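Putative eukaryotic translation initiation factor eIF-4E (Leishmania major, PDB 5WB5) probably binds the methylated 5' cap of messenger RNA, including the trypanosomatid cap 4, and acts as a translation initiation factor. Local coordinates at residues L29-P34 with T73-H78; H78-G83 with G166-K171. All coordinates share one frame; numbering follows the deposited sequence.

Interaction 1: L29-P34 with T73-H78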
loop_
_atom_site.group_PDB
_atom_site.type_symbol
_atom_site.label_atom_id
_atom_site.label_comp_id
_atom_site.label_asym_id
_atom_site.label_seq_id
_atom_site.Cartn_x
_atom_site.Cartn_y
_atom_site.Cartn_z
ATOM N N LEU A 29 -5.693 4.919 2.175
ATOM C CA LEU A 29 -4.908 5.004 0.952
ATOM C C LEU A 29 -4.731 6.464 0.549
ATOM O O LEU A 29 -5.667 7.265 0.647
ATOM C CB LEU A 29 -5.589 4.222 -0.179
ATOM C CG LEU A 29 -5.034 4.348 -1.604
ATOM C CD1 LEU A 29 -3.699 3.651 -1.749
ATOM C CD2 LEU A 29 -6.029 3.797 -2.619
ATOM N N TRP A 30 -3.525 6.798 0.088
ATOM C CA TRP A 30 -3.171 8.139 -0.348
ATOM C C TRP A 30 -2.451 8.046 -1.687
ATOM O O TRP A 30 -1.853 7.019 -2.019
ATOM C CB TRP A 30 -2.268 8.854 0.667
ATOM C CG TRP A 30 -2.655 8.678 2.116
ATOM C CD1 TRP A 30 -2.729 7.506 2.817
ATOM C CD2 TRP A 30 -2.979 9.720 3.044
ATOM N NE1 TRP A 30 -3.097 7.756 4.119
ATOM C CE2 TRP A 30 -3.255 9.106 4.284
ATOM C CE3 TRP A 30 -3.069 11.111 2.946
ATOM C CZ2 TRP A 30 -3.616 9.836 5.415
ATOM C CZ3 TRP A 30 -3.429 11.834 4.070
ATOM C CH2 TRP A 30 -3.697 11.194 5.288
ATOM N N TYR A 31 -2.497 9.142 -2.447
ATOM C CA TYR A 31 -1.831 9.238 -3.741
ATOM C C TYR A 31 -1.227 10.623 -3.905
ATOM O O TYR A 31 -1.891 11.624 -3.627
ATOM C CB TYR A 31 -2.804 8.986 -4.892
ATOM C CG TYR A 31 -2.275 9.385 -6.254
ATOM C CD1 TYR A 31 -2.439 10.680 -6.735
ATOM C CD2 TYR A 31 -1.621 8.467 -7.062
ATOM C CE1 TYR A 31 -1.961 11.046 -7.977
ATOM C CE2 TYR A 31 -1.143 8.823 -8.304
ATOM C CZ TYR A 31 -1.315 10.111 -8.760
ATOM O OH TYR A 31 -0.834 10.456 -10.002
ATOM N N ASP A 32 0.022 10.687 -4.362
ATOM C CA ASP A 32 0.624 11.987 -4.650
ATOM C C ASP A 32 1.440 11.914 -5.932
ATOM O O ASP A 32 1.823 10.835 -6.390
ATOM C CB ASP A 32 1.487 12.509 -3.488
ATOM C CG ASP A 32 2.729 11.674 -3.239
ATOM O OD1 ASP A 32 3.068 10.822 -4.082
ATOM O OD2 ASP A 32 3.374 11.878 -2.188
ATOM N N SER A 33 1.688 13.095 -6.513
ATOM C CA SER A 33 2.361 13.238 -7.800
ATOM C C SER A 33 2.650 14.712 -8.055
ATOM O O SER A 33 2.189 15.570 -7.292
ATOM C CB SER A 33 1.502 12.656 -8.927
ATOM O OG SER A 33 0.352 13.455 -9.158
ATOM N N PRO A 34 3.407 15.052 -9.101
ATOM C CA PRO A 34 3.645 16.478 -9.388
ATOM C C PRO A 34 2.368 17.284 -9.541
ATOM O O PRO A 34 2.369 18.489 -9.262
ATOM C CB PRO A 34 4.449 16.442 -10.694
ATOM C CG PRO A 34 5.138 15.121 -10.668
ATOM C CD PRO A 34 4.191 14.173 -9.987
ATOM N N THR A 73 4.479 8.474 -14.230
ATOM C CA THR A 73 5.901 8.244 -13.981
ATOM C C THR A 73 6.311 8.696 -12.585
ATOM O O THR A 73 7.141 8.047 -11.938
ATOM C CB THR A 73 6.738 8.965 -15.041
ATOM O OG1 THR A 73 6.341 8.525 -16.347
ATOM C CG2 THR A 73 8.221 8.679 -14.848
ATOM N N SER A 74 5.763 9.811 -12.110
ATOM C CA SER A 74 6.087 10.350 -10.787
ATOM C C SER A 74 4.822 10.303 -9.938
ATOM O O SER A 74 4.081 11.283 -9.850
ATOM C CB SER A 74 6.633 11.760 -10.892
ATOM O OG SER A 74 7.825 11.783 -11.657
ATOM N N SER A 75 4.577 9.154 -9.314
ATOM C CA SER A 75 3.402 8.958 -8.481
ATOM C C SER A 75 3.766 8.071 -7.300
ATOM O O SER A 75 4.728 7.300 -7.349
ATOM C CB SER A 75 2.251 8.331 -9.276
ATOM O OG SER A 75 1.819 9.189 -10.317
ATOM N N GLN A 76 2.991 8.190 -6.225
ATOM C CA GLN A 76 3.200 7.337 -5.061
ATOM C C GLN A 76 1.868 6.975 -4.425
ATOM O O GLN A 76 1.057 7.860 -4.123
ATOM C CB GLN A 76 4.098 8.004 -4.012
ATOM C CG GLN A 76 5.412 8.542 -4.554
ATOM C CD GLN A 76 6.325 9.097 -3.471
ATOM O OE1 GLN A 76 7.493 9.390 -3.729
ATOM N NE2 GLN A 76 5.803 9.248 -2.257
ATOM N N TYR A 77 1.665 5.666 -4.238
ATOM C CA TYR A 77 0.613 5.124 -3.389
ATOM C C TYR A 77 1.147 4.991 -1.969
ATOM O O TYR A 77 2.237 4.450 -1.760
ATOM C CB TYR A 77 0.152 3.743 -3.873
ATOM C CG TYR A 77 -0.786 3.712 -5.062
ATOM C CD1 TYR A 77 -1.887 4.559 -5.139
ATOM C CD2 TYR A 77 -0.577 2.817 -6.105
ATOM C CE1 TYR A 77 -2.743 4.520 -6.226
ATOM C CE2 TYR A 77 -1.427 2.771 -7.195
ATOM C CZ TYR A 77 -2.509 3.623 -7.250
ATOM O OH TYR A 77 -3.356 3.578 -8.334
ATOM N N HIS A 78 0.378 5.474 -1.002
ATOM C CA HIS A 78 0.651 5.249 0.410
ATOM C C HIS A 78 -0.521 4.476 0.991
ATOM O O HIS A 78 -1.666 4.697 0.598
ATOM C CB HIS A 78 0.838 6.565 1.178
ATOM C CG HIS A 78 1.737 7.549 0.493
ATOM N ND1 HIS A 78 3.033 7.780 0.899
ATOM C CD2 HIS A 78 1.522 8.368 -0.565
ATOM C CE1 HIS A 78 3.581 8.694 0.118
ATOM N NE2 HIS A 78 2.685 9.068 -0.778
#
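One antiparallel ladder with two hydrogen-bonded pairs joins Leu29-Asp32 to the strand that runs through Gln76, Tyr77 and His78. Trp30 and His78 form the first pair: Trp30 N reaches His78 O at 2.9 Å, and His78 N returns an almost straight bond to Trp30 O (171° at the hydrogen). Both donors lie above the carbonyl planes. Asp32 and Gln76 make the second such pair, and here the donors lie in the carbonyl planes. Between them Tyr31 and Tyr77 form a non-hydrogen-bonded pair.

The buried side carries Leu29, Tyr31 and Tyr77. Leu29 CD1 approaches Tyr77 CD1 obliquely at 3.9 Å. Tyr31 has CG anti to its backbone N (chi1 166°), and its ring extends alongside the strand to Ser75. There Ser75 OG donates to Tyr31 OH at 3.0 Å; Ser33 OG adds a weak bond to the same oxygen. The phenol of Tyr77 instead bonds to Lys66 O. These strands belong to the curved antiparallel sheet of the eIF4E fold, and a chain of another protein packs on Tyr31 and Tyr77.

The other side is more polar and partly open to solvent. Trp30, Asp32 and Gln76 are partly exposed there, while His78 is buried. Asp32 holds CG in the crowded position between N and the carbonyl carbon (chi1 67°), which turns the carboxylate toward the neighbouring strand. His78 NE2 gives OD2 a weak bond of 3.2 Å, with ring and carboxylate planes nearly perpendicular. A negative Asp32 could favour a proton on NE2. Gln76 crosses Asp32 obliquely, but its OE1 bonds to Ser170 OG. At the looser loop end, beyond Ser33, exposed Pro34 lies against Ser74 CB.

Interaction 2: H78-G83 with G166-K171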
loop_
_atom_site.group_PDB
_atom_site.type_symbol
_atom_site.label_atom_id
_atom_site.label_comp_id
_atom_site.label_asym_id
_atom_site.label_seq_id
_atom_site.Cartn_x
_atom_site.Cartn_y
_atom_site.Cartn_z
ATOM N N HIS A 78 0.378 5.474 -1.002
ATOM C CA HIS A 78 0.651 5.249 0.410
ATOM C C HIS A 78 -0.521 4.476 0.991
ATOM O O HIS A 78 -1.666 4.697 0.598
ATOM C CB HIS A 78 0.838 6.565 1.178
ATOM C CG HIS A 78 1.737 7.549 0.493
ATOM N ND1 HIS A 78 3.033 7.780 0.899
ATOM C CD2 HIS A 78 1.522 8.368 -0.565
ATOM C CE1 HIS A 78 3.581 8.694 0.118
ATOM N NE2 HIS A 78 2.685 9.068 -0.778
ATOM N N PHE A 79 -0.240 3.578 1.928
ATOM C CA PHE A 79 -1.274 2.739 2.531
ATOM C C PHE A 79 -0.883 2.557 3.991
ATOM O O PHE A 79 0.017 1.771 4.297
ATOM C CB PHE A 79 -1.386 1.406 1.800
ATOM C CG PHE A 79 -2.562 0.573 2.220
ATOM C CD1 PHE A 79 -3.838 0.886 1.786
ATOM C CD2 PHE A 79 -2.386 -0.537 3.031
ATOM C CE1 PHE A 79 -4.920 0.115 2.166
ATOM C CE2 PHE A 79 -3.462 -1.309 3.413
ATOM C CZ PHE A 79 -4.731 -0.985 2.978
ATOM N N PHE A 80 -1.538 3.297 4.886
ATOM C CA PHE A 80 -1.102 3.379 6.275
ATOM C C PHE A 80 -2.270 3.159 7.220
ATOM O O PHE A 80 -3.420 3.447 6.884
ATOM C CB PHE A 80 -0.453 4.736 6.582
ATOM C CG PHE A 80 0.994 4.810 6.199
ATOM C CD1 PHE A 80 1.373 4.781 4.868
ATOM C CD2 PHE A 80 1.978 4.901 7.172
ATOM C CE1 PHE A 80 2.707 4.842 4.510
ATOM C CE2 PHE A 80 3.312 4.963 6.822
ATOM C CZ PHE A 80 3.678 4.935 5.487
ATOM N N GLN A 81 -1.964 2.650 8.414
ATOM C CA GLN A 81 -3.004 2.469 9.418
ATOM C C GLN A 81 -3.768 3.772 9.617
ATOM O O GLN A 81 -3.210 4.868 9.509
ATOM C CB GLN A 81 -2.403 2.003 10.747
ATOM C CG GLN A 81 -3.404 1.991 11.897
ATOM C CD GLN A 81 -2.883 1.274 13.125
ATOM O OE1 GLN A 81 -1.806 0.678 13.102
ATOM N NE2 GLN A 81 -3.652 1.322 14.208
ATOM N N GLU A 82 -5.062 3.649 9.899
ATOM C CA GLU A 82 -5.886 4.833 10.101
ATOM C C GLU A 82 -5.361 5.640 11.282
ATOM O O GLU A 82 -4.955 5.085 12.306
ATOM C CB GLU A 82 -7.343 4.440 10.337
ATOM C CG GLU A 82 -8.307 5.612 10.254
ATOM C CD GLU A 82 -9.757 5.182 10.334
ATOM O OE1 GLU A 82 -10.027 4.096 10.888
ATOM O OE2 GLU A 82 -10.628 5.928 9.836
ATOM N N GLY A 83 -5.370 6.961 11.132
ATOM C CA GLY A 83 -4.790 7.827 12.136
ATOM C C GLY A 83 -3.283 7.879 12.111
ATOM O O GLY A 83 -2.671 8.288 13.101
ATOM N N GLY A 166 2.749 1.121 7.837
ATOM C CA GLY A 166 2.229 1.344 6.500
ATOM C C GLY A 166 3.172 0.839 5.433
ATOM O O GLY A 166 4.195 0.218 5.719
ATOM N N ILE A 167 2.799 1.116 4.181
ATOM C CA ILE A 167 3.600 0.764 3.016
ATOM C C ILE A 167 3.454 1.861 1.971
ATOM O O ILE A 167 2.490 2.631 1.968
ATOM C CB ILE A 167 3.208 -0.601 2.398
ATOM C CG1 ILE A 167 1.735 -0.605 1.989
ATOM C CG2 ILE A 167 3.499 -1.730 3.374
ATOM C CD1 ILE A 167 1.329 -1.826 1.192
ATOM N N VAL A 168 4.428 1.916 1.070
ATOM C CA VAL A 168 4.495 2.952 0.044
ATOM C C VAL A 168 5.041 2.328 -1.232
ATOM O O VAL A 168 6.098 1.692 -1.220
ATOM C CB VAL A 168 5.378 4.145 0.474
ATOM C CG1 VAL A 168 5.396 5.224 -0.608
ATOM C CG2 VAL A 168 4.900 4.734 1.796
ATOM N N MET A 169 4.317 2.511 -2.329
ATOM C CA MET A 169 4.813 2.205 -3.663
ATOM C C MET A 169 5.116 3.527 -4.354
ATOM O O MET A 169 4.301 4.454 -4.301
ATOM C CB MET A 169 3.791 1.391 -4.463
ATOM C CG MET A 169 4.179 1.168 -5.913
ATOM S SD MET A 169 5.768 0.326 -6.070
ATOM C CE MET A 169 5.275 -1.376 -5.848
ATOM N N SER A 170 6.285 3.620 -4.982
ATOM C CA SER A 170 6.753 4.867 -5.581
ATOM C C SER A 170 7.219 4.586 -7.002
ATOM O O SER A 170 8.244 3.926 -7.205
ATOM C CB SER A 170 7.881 5.479 -4.748
ATOM O OG SER A 170 8.163 6.805 -5.158
ATOM N N LYS A 171 6.464 5.078 -7.979
ATOM C CA LYS A 171 6.830 4.944 -9.381
ATOM C C LYS A 171 7.907 5.974 -9.706
ATOM O O LYS A 171 7.663 7.182 -9.614
ATOM C CB LYS A 171 5.596 5.149 -10.257
ATOM C CG LYS A 171 5.743 4.687 -11.693
ATOM C CD LYS A 171 5.442 3.213 -11.837
ATOM C CE LYS A 171 5.423 2.794 -13.298
ATOM N NZ LYS A 171 4.262 3.374 -14.027
#
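Strands His78-Gln81 and Gly166-Lys171 run antiparallel, their axes 4.6 Å apart at the closest point and 176° between directions. They are central neighbours in the curved sheet of the eIF4E fold. Phe79 and Ile167 form the hydrogen-bonded pair. Phe79 N points nearly along the C=O axis of Ile167, 2.9 Å from its O; Ile167 N approaches Phe79 O from above the carbonyl plane.

On this pair's face, Phe79 CB meets Ile167 CG1 at 3.7 Å. The Phe79 ring, with CG anti to its backbone N, leads away from Ile167 to Leu142 and Val146 of helix 133-147. Ile167 packs on Trp138 of the same helix, so this face lies beneath the helix.

His78, Phe80 and Val168 occupy the other face. Val168 lies beside the imidazole and points the same way, with both methyls near ND1. Its CG2 also touches the Phe80 ring edge, 3.5 Å from CE1. Trp181 meets the Phe80 ring edge-to-face. Phe80 has CG beside its backbone N (chi1 -83°), which lays the ring across Gly166. Having no side chain, Gly166 lets its CA form a CH-pi contact 3.6 Å from the Phe80 ring centroid, only 10° off the normal.

In the fold
Interactions 1 and 2 use the two edges of strand 75-81, which lies between strands 22-32 and 164-171. Their centres are 10 Å apart, and His78 belongs to both. Its ring stands between Asp32 and Val168. Strand 164-171 also runs on beside Ser75-Tyr77: Tyr77 O lies 2.9 Å from Met169 N and Ser75 O lies 2.9 Å from Lys171 N, both probable hydrogen bonds. Interaction 2 is the more central, its centre about 4 Å from the chain centre against 11 Å for interaction 1. Another protein's chain reaches interaction 1 but does not touch the segments of interaction 2.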